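Local coordinates for LanC-like protein GCR2 (Arabidopsis thaliana, PDB 3T33) that may play a role in abscisic acid signalling and binds a zinc ion, as a plant member of the LanC-like family, at residues A[137-142]-A[186-191]; A[78-83]-A[125-130]; A[83-88]-A[131-136]. One frame throughout, in Å; residues are numbered along the deposited sequence.

In the fold
The three contacts run outward from near the zinc site toward the outside of a strandless, largely helical chain. Interaction 2 joins the loops 78-83 and 125-130, with Tyr81 about 4 Å (side chain to metal) from the zinc held by Cys288, Cys333 and His334. Interaction 3, its centre 6 Å away, packs the helix starts that follow these loops; the two share Gly83, and Leu85 N lies 3.2 Å from Tyr78 O, a probable hydrogen bond. Interaction 1 takes the next turns of helix 130-144 and meets the end of helix 174-188, its centre 14 Å from that of interaction 3 and 18 Å from that of interaction 2.

Interaction 1 of 3, residues A[137-142]-A[186-191]; sequences GAVAAK and KHIGQE
Ile188 reaches Lys142 and Val139 through the tip of its longer branch. Its CG1 stands beside the backbone N (chi1 -62°), and CD1 beyond it lies 3.7 Å from Lys142 CG and also close to Lys142 CB. The two side chains cross at about a right angle, the methyl CD1 meeting the CB-CG root of the lysine. Val139 CG2 is 4.2 Å from the same CD1, the valine and isoleucine sliding past each other in opposite directions. Between Val139 and His187 the touch is van der Waals: Val139 CG2 lies 3.7 Å from His187 CB, and Val139 CG1 comes obliquely to the ring, 3.7 Å from His187 ND1. Phe183, one turn back, stacks on that ring.

Charge plays its part outside the two segments. The Lys142 chain bends at chi2 (50°), which sets CD; farther out, NZ forms a salt bridge with Asp147 and makes a cation-pi contact with Tyr150, which also touches Ile188. Gly189, the first residue past helix 174-188, has positive phi. This is plain helix-to-helix packing near the C-terminal ends of helices 130-144 and 174-188, consistent with neighbouring helices of the inner layer of a LanC-like alpha-toroid.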
ATOM      1  N   GLY A 137      10.341   2.751 -14.349  1.00 31.91           N
ATOM      2  CA  GLY A 137      11.222   2.587 -15.510  1.00 31.14           C
ATOM      3  C   GLY A 137      12.647   2.775 -15.082  1.00 32.31           C
ATOM      4  O   GLY A 137      13.490   1.931 -15.393  1.00 32.78           O
ATOM      5  N   ALA A 138      12.920   3.893 -14.387  1.00 31.03           N
ATOM      6  CA  ALA A 138      14.277   4.261 -14.023  1.00 32.15           C
ATOM      7  C   ALA A 138      14.892   3.273 -13.010  1.00 31.90           C
ATOM      8  O   ALA A 138      16.057   2.988 -13.053  1.00 31.03           O
ATOM      9  CB  ALA A 138      14.309   5.715 -13.428  1.00 30.89           C
ATOM     10  N   VAL A 139      14.068   2.740 -12.118  1.00 32.95           N
ATOM     11  CA  VAL A 139      14.563   1.818 -11.090  1.00 32.90           C
ATOM     12  C   VAL A 139      14.840   0.462 -11.741  1.00 33.07           C
ATOM     13  O   VAL A 139      15.903  -0.115 -11.570  1.00 32.97           O
ATOM     14  CB  VAL A 139      13.588   1.768  -9.865  1.00 33.10           C
ATOM     15  CG1 VAL A 139      13.990   0.642  -8.927  1.00 34.86           C
ATOM     16  CG2 VAL A 139      13.609   3.131  -9.099  1.00 30.98           C
ATOM     17  N   ALA A 140      13.885  -0.019 -12.530  1.00 33.05           N
ATOM     18  CA  ALA A 140      14.039  -1.289 -13.250  1.00 33.26           C
ATOM     19  C   ALA A 140      15.267  -1.257 -14.157  1.00 33.87           C
ATOM     20  O   ALA A 140      16.013  -2.209 -14.161  1.00 32.33           O
ATOM     21  CB  ALA A 140      12.778  -1.671 -13.996  1.00 31.16           C
ATOM     22  N   ALA A 141      15.511  -0.137 -14.844  1.00 35.63           N
ATOM     23  CA  ALA A 141      16.731   0.051 -15.679  1.00 37.62           C
ATOM     24  C   ALA A 141      18.032   0.056 -14.906  1.00 38.81           C
ATOM     25  O   ALA A 141      19.047  -0.447 -15.379  1.00 39.07           O
ATOM     26  CB  ALA A 141      16.633   1.337 -16.563  1.00 37.21           C
ATOM     27  N   LYS A 142      18.013   0.690 -13.743  1.00 40.40           N
ATOM     28  CA  LYS A 142      19.149   0.648 -12.845  1.00 42.23           C
ATOM     29  C   LYS A 142      19.411  -0.812 -12.426  1.00 42.67           C
ATOM     30  O   LYS A 142      20.547  -1.251 -12.407  1.00 42.93           O
ATOM     31  CB  LYS A 142      18.918   1.565 -11.611  1.00 42.25           C
ATOM     32  CG  LYS A 142      20.187   2.232 -11.023  1.00 43.99           C
ATOM     33  CD  LYS A 142      21.016   2.916 -12.125  1.00 45.27           C
ATOM     34  CE  LYS A 142      22.237   3.690 -11.622  1.00 47.43           C
ATOM     35  NZ  LYS A 142      22.939   4.278 -12.817  1.00 49.65           N
ATOM     36  N   LYS A 186      15.269   7.027  -3.028  1.00 35.27           N
ATOM     37  CA  LYS A 186      15.586   5.947  -2.098  1.00 37.30           C
ATOM     38  C   LYS A 186      16.198   4.748  -2.852  1.00 37.17           C
ATOM     39  O   LYS A 186      17.278   4.276  -2.500  1.00 37.95           O
ATOM     40  CB  LYS A 186      14.277   5.559  -1.377  1.00 37.43           C
ATOM     41  CG  LYS A 186      14.284   4.219  -0.632  1.00 44.27           C
ATOM     42  CD  LYS A 186      14.507   4.416   0.881  1.00 51.26           C
ATOM     43  CE  LYS A 186      13.890   3.284   1.740  1.00 54.24           C
ATOM     44  NZ  LYS A 186      13.459   3.791   3.096  1.00 56.75           N
ATOM     45  N   HIS A 187      15.530   4.307  -3.913  1.00 37.50           N
ATOM     46  CA  HIS A 187      15.940   3.175  -4.696  1.00 38.79           C
ATOM     47  C   HIS A 187      17.231   3.333  -5.461  1.00 39.33           C
ATOM     48  O   HIS A 187      18.067   2.407  -5.442  1.00 37.49           O
ATOM     49  CB  HIS A 187      14.832   2.739  -5.653  1.00 39.26           C
ATOM     50  CG  HIS A 187      13.723   1.983  -4.985  1.00 44.24           C
ATOM     51  ND1 HIS A 187      13.487   0.648  -5.228  1.00 45.76           N
ATOM     52  CD2 HIS A 187      12.816   2.362  -4.046  1.00 46.00           C
ATOM     53  CE1 HIS A 187      12.464   0.240  -4.493  1.00 48.73           C
ATOM     54  NE2 HIS A 187      12.036   1.262  -3.772  1.00 49.19           N
ATOM     55  N   ILE A 188      17.401   4.474  -6.153  1.00 39.08           N
ATOM     56  CA  ILE A 188      18.657   4.715  -6.857  1.00 39.47           C
ATOM     57  C   ILE A 188      19.754   4.985  -5.835  1.00 40.14           C
ATOM     58  O   ILE A 188      20.918   4.750  -6.129  1.00 40.52           O
ATOM     59  CB  ILE A 188      18.616   5.943  -7.822  1.00 38.42           C
ATOM     60  CG1 ILE A 188      17.609   5.776  -8.940  1.00 38.91           C
ATOM     61  CG2 ILE A 188      19.986   6.208  -8.418  1.00 40.44           C
ATOM     62  CD1 ILE A 188      17.543   4.391  -9.542  1.00 38.69           C
ATOM     63  N   GLY A 189      19.391   5.524  -4.664  1.00 41.09           N
ATOM     64  CA  GLY A 189      20.372   5.937  -3.628  1.00 41.83           C
ATOM     65  C   GLY A 189      21.160   7.172  -4.088  1.00 43.19           C
ATOM     66  O   GLY A 189      22.361   7.358  -3.769  1.00 44.31           O
ATOM     67  N   GLN A 190      20.468   8.032  -4.829  1.00 42.64           N
ATOM     68  CA  GLN A 190      21.048   9.245  -5.385  1.00 42.51           C
ATOM     69  C   GLN A 190      19.968  10.337  -5.396  1.00 41.17           C
ATOM     70  O   GLN A 190      18.734  10.055  -5.319  1.00 39.38           O
ATOM     71  CB  GLN A 190      21.529   8.983  -6.813  1.00 43.03           C
ATOM     72  CG  GLN A 190      22.904   8.319  -6.983  1.00 47.59           C
ATOM     73  CD  GLN A 190      23.225   8.182  -8.468  1.00 54.14           C
ATOM     74  OE1 GLN A 190      22.992   9.122  -9.241  1.00 56.60           O
ATOM     75  NE2 GLN A 190      23.693   7.009  -8.888  1.00 52.91           N
ATOM     76  N   GLU A 191      20.446  11.582  -5.457  1.00 40.48           N
ATOM     77  CA  GLU A 191      19.587  12.759  -5.611  1.00 39.21           C
ATOM     78  C   GLU A 191      19.209  12.830  -7.099  1.00 38.03           C
ATOM     79  O   GLU A 191      19.658  13.714  -7.819  1.00 38.07           O
ATOM     80  CB  GLU A 191      20.308  14.026  -5.148  1.00 38.49           C
ATOM     81  CG  GLU A 191      19.474  15.252  -5.410  1.00 38.76           C
ATOM     82  CD  GLU A 191      19.945  16.544  -4.715  1.00 38.79           C
ATOM     83  OE1 GLU A 191      21.041  16.641  -4.175  1.00 37.84           O
ATOM     84  OE2 GLU A 191      19.159  17.488  -4.693  1.00 41.80           O
TER

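Interaction 2 of 3, residues A[78-83]-A[125-130]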
ATOM      1  N   TYR A  78      -2.655   1.660 -18.486  1.00 40.97           N
ATOM      2  CA  TYR A  78      -1.342   2.276 -18.238  1.00 37.56           C
ATOM      3  C   TYR A  78      -0.919   2.521 -16.805  1.00 35.31           C
ATOM      4  O   TYR A  78       0.153   2.199 -16.461  1.00 34.03           O
ATOM      5  CB  TYR A  78      -1.106   3.515 -19.101  1.00 38.58           C
ATOM      6  CG  TYR A  78      -1.016   4.869 -18.406  1.00 40.85           C
ATOM      7  CD1 TYR A  78       0.076   5.224 -17.661  1.00 42.74           C
ATOM      8  CD2 TYR A  78      -2.019   5.798 -18.543  1.00 44.63           C
ATOM      9  CE1 TYR A  78       0.138   6.429 -17.047  1.00 44.97           C
ATOM     10  CE2 TYR A  78      -1.961   7.003 -17.945  1.00 44.87           C
ATOM     11  CZ  TYR A  78      -0.886   7.324 -17.202  1.00 46.18           C
ATOM     12  OH  TYR A  78      -0.847   8.533 -16.613  1.00 46.42           O
ATOM     13  N   ASN A  79      -1.759   3.085 -15.972  1.00 33.47           N
ATOM     14  CA  ASN A  79      -1.343   3.399 -14.626  1.00 33.74           C
ATOM     15  C   ASN A  79      -1.141   2.230 -13.670  1.00 33.74           C
ATOM     16  O   ASN A  79      -1.423   1.110 -14.009  1.00 32.83           O
ATOM     17  CB  ASN A  79      -2.188   4.516 -14.028  1.00 32.76           C
ATOM     18  CG  ASN A  79      -3.487   4.046 -13.468  1.00 33.25           C
ATOM     19  OD1 ASN A  79      -3.750   2.883 -13.406  1.00 33.16           O
ATOM     20  ND2 ASN A  79      -4.311   4.974 -13.068  1.00 27.31           N
ATOM     21  N   LEU A  80      -0.632   2.514 -12.479  1.00 32.89           N
ATOM     22  CA  LEU A  80      -0.282   1.424 -11.539  1.00 32.52           C
ATOM     23  C   LEU A  80      -1.534   0.791 -10.970  1.00 32.50           C
ATOM     24  O   LEU A  80      -1.611  -0.441 -10.777  1.00 30.73           O
ATOM     25  CB  LEU A  80       0.616   1.952 -10.414  1.00 31.44           C
ATOM     26  CG  LEU A  80       1.229   0.920  -9.488  1.00 28.68           C
ATOM     27  CD1 LEU A  80       2.455   0.243 -10.127  1.00 24.52           C
ATOM     28  CD2 LEU A  80       1.584   1.552  -8.101  1.00 26.29           C
ATOM     29  N   TYR A  81      -2.513   1.672 -10.757  1.00 33.53           N
ATOM     30  CA  TYR A  81      -3.724   1.438  -9.966  1.00 34.12           C
ATOM     31  C   TYR A  81      -4.598   0.400 -10.611  1.00 35.54           C
ATOM     32  O   TYR A  81      -4.974  -0.595  -9.948  1.00 36.00           O
ATOM     33  CB  TYR A  81      -4.528   2.749  -9.845  1.00 35.17           C
ATOM     34  CG  TYR A  81      -5.676   2.619  -8.896  1.00 35.10           C
ATOM     35  CD1 TYR A  81      -6.922   2.254  -9.338  1.00 33.72           C
ATOM     36  CD2 TYR A  81      -5.488   2.813  -7.528  1.00 35.19           C
ATOM     37  CE1 TYR A  81      -7.943   2.085  -8.452  1.00 36.16           C
ATOM     38  CE2 TYR A  81      -6.482   2.662  -6.655  1.00 31.58           C
ATOM     39  CZ  TYR A  81      -7.696   2.283  -7.104  1.00 34.40           C
ATOM     40  OH  TYR A  81      -8.690   2.160  -6.210  1.00 32.00           O
ATOM     41  N   THR A  82      -4.920   0.594 -11.898  1.00 35.09           N
ATOM     42  CA  THR A  82      -5.691  -0.408 -12.629  1.00 35.16           C
ATOM     43  C   THR A  82      -5.051  -0.851 -13.953  1.00 34.37           C
ATOM     44  O   THR A  82      -5.471  -1.823 -14.555  1.00 33.65           O
ATOM     45  CB  THR A  82      -7.176   0.014 -12.853  1.00 36.11           C
ATOM     46  OG1 THR A  82      -7.253   1.364 -13.363  1.00 36.28           O
ATOM     47  CG2 THR A  82      -7.937  -0.054 -11.565  1.00 36.18           C
ATOM     48  N   GLY A  83      -4.034  -0.156 -14.407  1.00 34.23           N
ATOM     49  CA  GLY A  83      -3.517  -0.436 -15.742  1.00 33.17           C
ATOM     50  C   GLY A  83      -2.296  -1.329 -15.747  1.00 34.14           C
ATOM     51  O   GLY A  83      -2.008  -2.088 -14.760  1.00 34.80           O
ATOM     52  N   THR A 125       0.964  11.410 -10.502  1.00 32.53           N
ATOM     53  CA  THR A 125       1.371  10.649  -9.279  1.00 30.39           C
ATOM     54  C   THR A 125       1.961   9.235  -9.546  1.00 29.81           C
ATOM     55  O   THR A 125       1.881   8.676 -10.662  1.00 27.57           O
ATOM     56  CB  THR A 125       0.203  10.497  -8.267  1.00 28.96           C
ATOM     57  OG1 THR A 125      -0.775   9.625  -8.832  1.00 26.02           O
ATOM     58  CG2 THR A 125      -0.474  11.887  -7.961  1.00 28.37           C
ATOM     59  N   PHE A 126       2.533   8.653  -8.483  1.00 29.56           N
ATOM     60  CA  PHE A 126       3.018   7.265  -8.578  1.00 29.13           C
ATOM     61  C   PHE A 126       1.913   6.269  -8.932  1.00 28.75           C
ATOM     62  O   PHE A 126       2.105   5.436  -9.839  1.00 29.46           O
ATOM     63  CB  PHE A 126       3.712   6.835  -7.265  1.00 29.26           C
ATOM     64  CG  PHE A 126       4.443   5.532  -7.366  1.00 27.60           C
ATOM     65  CD1 PHE A 126       5.708   5.482  -7.871  1.00 25.12           C
ATOM     66  CD2 PHE A 126       3.875   4.364  -6.881  1.00 29.24           C
ATOM     67  CE1 PHE A 126       6.397   4.269  -7.960  1.00 31.11           C
ATOM     68  CE2 PHE A 126       4.573   3.175  -6.931  1.00 28.84           C
ATOM     69  CZ  PHE A 126       5.830   3.133  -7.491  1.00 27.48           C
ATOM     70  N   ILE A 127       0.790   6.343  -8.233  1.00 27.50           N
ATOM     71  CA  ILE A 127      -0.207   5.282  -8.308  1.00 28.77           C
ATOM     72  C   ILE A 127      -1.172   5.508  -9.483  1.00 31.39           C
ATOM     73  O   ILE A 127      -1.718   4.557 -10.062  1.00 31.96           O
ATOM     74  CB  ILE A 127      -1.022   5.209  -7.001  1.00 28.51           C
ATOM     75  CG1 ILE A 127      -0.167   4.788  -5.782  1.00 26.74           C
ATOM     76  CG2 ILE A 127      -2.260   4.346  -7.138  1.00 25.14           C
ATOM     77  CD1 ILE A 127      -0.869   5.178  -4.377  1.00 20.29           C
ATOM     78  N   CYS A 128      -1.377   6.772  -9.857  1.00 33.29           N
ATOM     79  CA  CYS A 128      -2.351   7.050 -10.893  1.00 35.20           C
ATOM     80  C   CYS A 128      -1.832   7.717 -12.157  1.00 35.10           C
ATOM     81  O   CYS A 128      -2.579   7.832 -13.119  1.00 37.92           O
ATOM     82  CB  CYS A 128      -3.561   7.804 -10.321  1.00 34.64           C
ATOM     83  SG  CYS A 128      -4.600   6.721  -9.373  1.00 37.15           S
ATOM     84  N   GLY A 129      -0.569   8.124 -12.176  1.00 33.88           N
ATOM     85  CA  GLY A 129      -0.032   8.918 -13.277  1.00 31.10           C
ATOM     86  C   GLY A 129       1.339   8.508 -13.753  1.00 30.99           C
ATOM     87  O   GLY A 129       1.840   7.396 -13.508  1.00 32.50           O
ATOM     88  N   TYR A 130       1.979   9.463 -14.359  1.00 29.19           N
ATOM     89  CA  TYR A 130       3.100   9.279 -15.216  1.00 29.18           C
ATOM     90  C   TYR A 130       4.410   9.200 -14.438  1.00 27.95           C
ATOM     91  O   TYR A 130       5.403   8.625 -14.935  1.00 25.85           O
ATOM     92  CB  TYR A 130       3.145  10.546 -16.143  1.00 30.07           C
ATOM     93  CG  TYR A 130       4.217  10.489 -17.177  1.00 32.79           C
ATOM     94  CD1 TYR A 130       4.306   9.383 -17.998  1.00 35.06           C
ATOM     95  CD2 TYR A 130       5.153  11.528 -17.335  1.00 37.90           C
ATOM     96  CE1 TYR A 130       5.296   9.266 -19.012  1.00 39.79           C
ATOM     97  CE2 TYR A 130       6.164  11.452 -18.362  1.00 39.94           C
ATOM     98  CZ  TYR A 130       6.212  10.285 -19.222  1.00 41.85           C
ATOM     99  OH  TYR A 130       7.161  10.073 -20.245  1.00 39.17           O
TER
HETATM  100  O   HOH W   1       0.692   5.209 -12.354  1.00 33.37           O
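Leu80 and Phe126 form the apolar centre, the leucine methyl CD2 lying 3.6 Å from Phe126 CE2 as the side chains cross obliquely. The approach to the phenyl ring is oblique too, and CD2 also comes near Ile127 CG1. Trp179 and Phe183 meet the ring of Phe126, while Leu85 and Tyr89 pack on Leu80. Next to this cluster, Ile127 CG2 sits at the edge of the Tyr81 ring, in its plane, 3.6 Å from Tyr81 CD2. Cys128 SG adds a sulfur-aromatic contact, 5.0 Å from the centroid of the Tyr81 ring and oblique to it.

The segments are loops entering helices 84-98 and 130-144, consistent with the loops at the metal end of a LanC-like alpha-toroid. Tyr81 extends to the zinc site: its side chain is about 4 Å from the zinc ion and touches Cys333, while Phe389 packs against its ring.

Farther out, backbone carbonyls take over. Ile127 O accepts a weak, bent bond from Tyr81 N, at 3.1 Å with an angle of 126° at the hydrogen. Asn79 holds CG in the crowded position between the backbone N and the carbonyl carbon (chi1 82°). From there ND2 gives a weak bond to Cys128 O at 3.3 Å, and OD1 accepts from both Thr82 N and Gly83 N. The first of these, 3.0 Å from Thr82 N to Asn79 OD1, is nearly straight and makes an Asx motif; Thr125 OG1 receives Cys128 N in the matching ST motif. A water accepts from Leu80 N and donates to Phe126 O and to Gly129 O, the last at 2.7 Å. Tyr78 lays its hydroxyl against Gly129 CA and bonds to Ser121 OG.

Interaction 3 of 3, residues A[83-88]-A[131-136]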
ATOM      1  N   GLY A  83      -4.034  -0.156 -14.407  1.00 34.23           N
ATOM      2  CA  GLY A  83      -3.517  -0.436 -15.742  1.00 33.17           C
ATOM      3  C   GLY A  83      -2.296  -1.329 -15.747  1.00 34.14           C
ATOM      4  O   GLY A  83      -2.008  -2.088 -14.760  1.00 34.80           O
ATOM      5  N   VAL A  84      -1.520  -1.199 -16.807  1.00 31.93           N
ATOM      6  CA  VAL A  84      -0.534  -2.186 -17.103  1.00 31.82           C
ATOM      7  C   VAL A  84       0.726  -2.004 -16.254  1.00 30.97           C
ATOM      8  O   VAL A  84       1.483  -2.936 -16.048  1.00 30.65           O
ATOM      9  CB  VAL A  84      -0.262  -2.226 -18.642  1.00 32.96           C
ATOM     10  CG1 VAL A  84       1.000  -3.029 -18.947  1.00 30.03           C
ATOM     11  CG2 VAL A  84      -1.481  -2.815 -19.345  1.00 32.46           C
ATOM     12  N   LEU A  85       0.913  -0.803 -15.728  1.00 28.78           N
ATOM     13  CA  LEU A  85       2.004  -0.567 -14.831  1.00 28.66           C
ATOM     14  C   LEU A  85       1.867  -1.418 -13.533  1.00 27.10           C
ATOM     15  O   LEU A  85       2.874  -1.827 -12.966  1.00 27.80           O
ATOM     16  CB  LEU A  85       2.155   0.937 -14.498  1.00 28.18           C
ATOM     17  CG  LEU A  85       3.582   1.213 -13.984  1.00 28.07           C
ATOM     18  CD1 LEU A  85       4.705   1.179 -15.098  1.00 26.83           C
ATOM     19  CD2 LEU A  85       3.678   2.505 -13.197  1.00 26.73           C
ATOM     20  N   GLY A  86       0.638  -1.662 -13.092  1.00 25.47           N
ATOM     21  CA  GLY A  86       0.358  -2.623 -12.009  1.00 26.16           C
ATOM     22  C   GLY A  86       1.011  -3.962 -12.284  1.00 25.98           C
ATOM     23  O   GLY A  86       1.624  -4.563 -11.415  1.00 27.52           O
ATOM     24  N   THR A  87       0.973  -4.392 -13.524  1.00 26.03           N
ATOM     25  CA  THR A  87       1.579  -5.657 -13.904  1.00 26.28           C
ATOM     26  C   THR A  87       3.082  -5.570 -13.885  1.00 27.19           C
ATOM     27  O   THR A  87       3.730  -6.466 -13.316  1.00 28.26           O
ATOM     28  CB  THR A  87       1.061  -6.085 -15.302  1.00 26.73           C
ATOM     29  OG1 THR A  87      -0.359  -6.292 -15.197  1.00 24.97           O
ATOM     30  CG2 THR A  87       1.732  -7.331 -15.779  1.00 25.71           C
ATOM     31  N   ALA A  88       3.650  -4.493 -14.453  1.00 25.21           N
ATOM     32  CA  ALA A  88       5.068  -4.305 -14.389  1.00 24.25           C
ATOM     33  C   ALA A  88       5.570  -4.309 -12.934  1.00 25.31           C
ATOM     34  O   ALA A  88       6.638  -4.858 -12.611  1.00 26.73           O
ATOM     35  CB  ALA A  88       5.467  -2.944 -15.082  1.00 23.58           C
ATOM     36  N   ALA A 131       4.449   9.855 -13.271  1.00 27.23           N
ATOM     37  CA  ALA A 131       5.609   9.737 -12.354  1.00 27.86           C
ATOM     38  C   ALA A 131       5.798   8.269 -11.948  1.00 28.08           C
ATOM     39  O   ALA A 131       6.905   7.797 -11.830  1.00 28.18           O
ATOM     40  CB  ALA A 131       5.427  10.657 -11.073  1.00 26.45           C
ATOM     41  N   GLY A 132       4.700   7.552 -11.754  1.00 30.07           N
ATOM     42  CA  GLY A 132       4.757   6.085 -11.505  1.00 30.56           C
ATOM     43  C   GLY A 132       5.502   5.352 -12.602  1.00 31.12           C
ATOM     44  O   GLY A 132       6.418   4.557 -12.333  1.00 32.90           O
ATOM     45  N   VAL A 133       5.121   5.616 -13.848  1.00 31.36           N
ATOM     46  CA  VAL A 133       5.751   5.002 -15.062  1.00 30.14           C
ATOM     47  C   VAL A 133       7.235   5.310 -15.149  1.00 31.78           C
ATOM     48  O   VAL A 133       8.082   4.419 -15.357  1.00 32.67           O
ATOM     49  CB  VAL A 133       5.083   5.528 -16.350  1.00 29.96           C
ATOM     50  CG1 VAL A 133       5.795   4.990 -17.614  1.00 28.34           C
ATOM     51  CG2 VAL A 133       3.593   5.208 -16.331  1.00 27.95           C
ATOM     52  N   CYS A 134       7.576   6.580 -14.981  1.00 30.81           N
ATOM     53  CA  CYS A 134       8.955   6.967 -15.048  1.00 29.91           C
ATOM     54  C   CYS A 134       9.777   6.459 -13.903  1.00 30.10           C
ATOM     55  O   CYS A 134      10.962   6.191 -14.072  1.00 31.15           O
ATOM     56  CB  CYS A 134       9.039   8.495 -15.092  1.00 30.27           C
ATOM     57  SG  CYS A 134       8.340   9.214 -16.673  1.00 33.77           S
ATOM     58  N   ALA A 135       9.224   6.407 -12.698  1.00 30.00           N
ATOM     59  CA  ALA A 135      10.080   6.059 -11.569  1.00 29.59           C
ATOM     60  C   ALA A 135      10.355   4.565 -11.604  1.00 30.13           C
ATOM     61  O   ALA A 135      11.478   4.158 -11.367  1.00 31.36           O
ATOM     62  CB  ALA A 135       9.447   6.474 -10.236  1.00 29.32           C
ATOM     63  N   LEU A 136       9.370   3.746 -11.978  1.00 30.08           N
ATOM     64  CA  LEU A 136       9.617   2.315 -12.100  1.00 30.38           C
ATOM     65  C   LEU A 136      10.564   2.071 -13.255  1.00 30.08           C
ATOM     66  O   LEU A 136      11.488   1.295 -13.189  1.00 29.49           O
ATOM     67  CB  LEU A 136       8.324   1.558 -12.371  1.00 29.69           C
ATOM     68  CG  LEU A 136       8.108   0.132 -11.859  1.00 31.70           C
ATOM     69  CD1 LEU A 136       7.053  -0.709 -12.607  1.00 27.66           C
ATOM     70  CD2 LEU A 136       9.349  -0.668 -11.475  1.00 28.83           C
TER
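Leu85 and Ala88 of helix 84-98 meet Gly132, Val133 and Leu136 of helix 130-144, two neighbouring helices running nearly parallel, consistent with the inner ring of the LanC-like alpha-toroid. The short segment axes are 10.7 Å apart at closest approach and make an angle of 25°. Each helix starts close behind a glycine, with a second glycine three residues on: Gly83 and Gly86 in one, Gly129 and Gly132 in the other, the GxxG motif that recurs at the inner helices of LanC-like proteins. At the second start the backbone also ties back to the preceding loop, through a bond of Gly132 with Thr125.

Leu85 carries most of the contact. CG stands anti to the backbone N (chi1 -159°), and from there the two methyls fork against the facing helix. CD2 comes down on bare backbone, 3.4 Å from Gly132 C and 3.5 Å from Val133 N; Gly132 has no side chain, and the methyl packs directly on its peptide group. Val133 flanks this spot with CG2, which is anti to its carbonyl carbon and 4.1 Å from Leu85 CD2. Tyr78 packs against Val133 from the loop, and Leu80 against Leu85.

Leu85 CD1, the other methyl, lies 4.0 Å from Val133 CA and meets Leu136 one turn farther along. There the two leucines slide past each other in opposite directions, with their CD1 atoms 3.9 Å apart. Every side chain involved is apolar and buried. Asn110 and Val111 of helix 101-118 also touch Ala88, and Phe183 of helix 174-188 packs on Ala135, next to Leu136. Leu136 CD1 also touches Ala88, 3.7 Å from Ala88 CB.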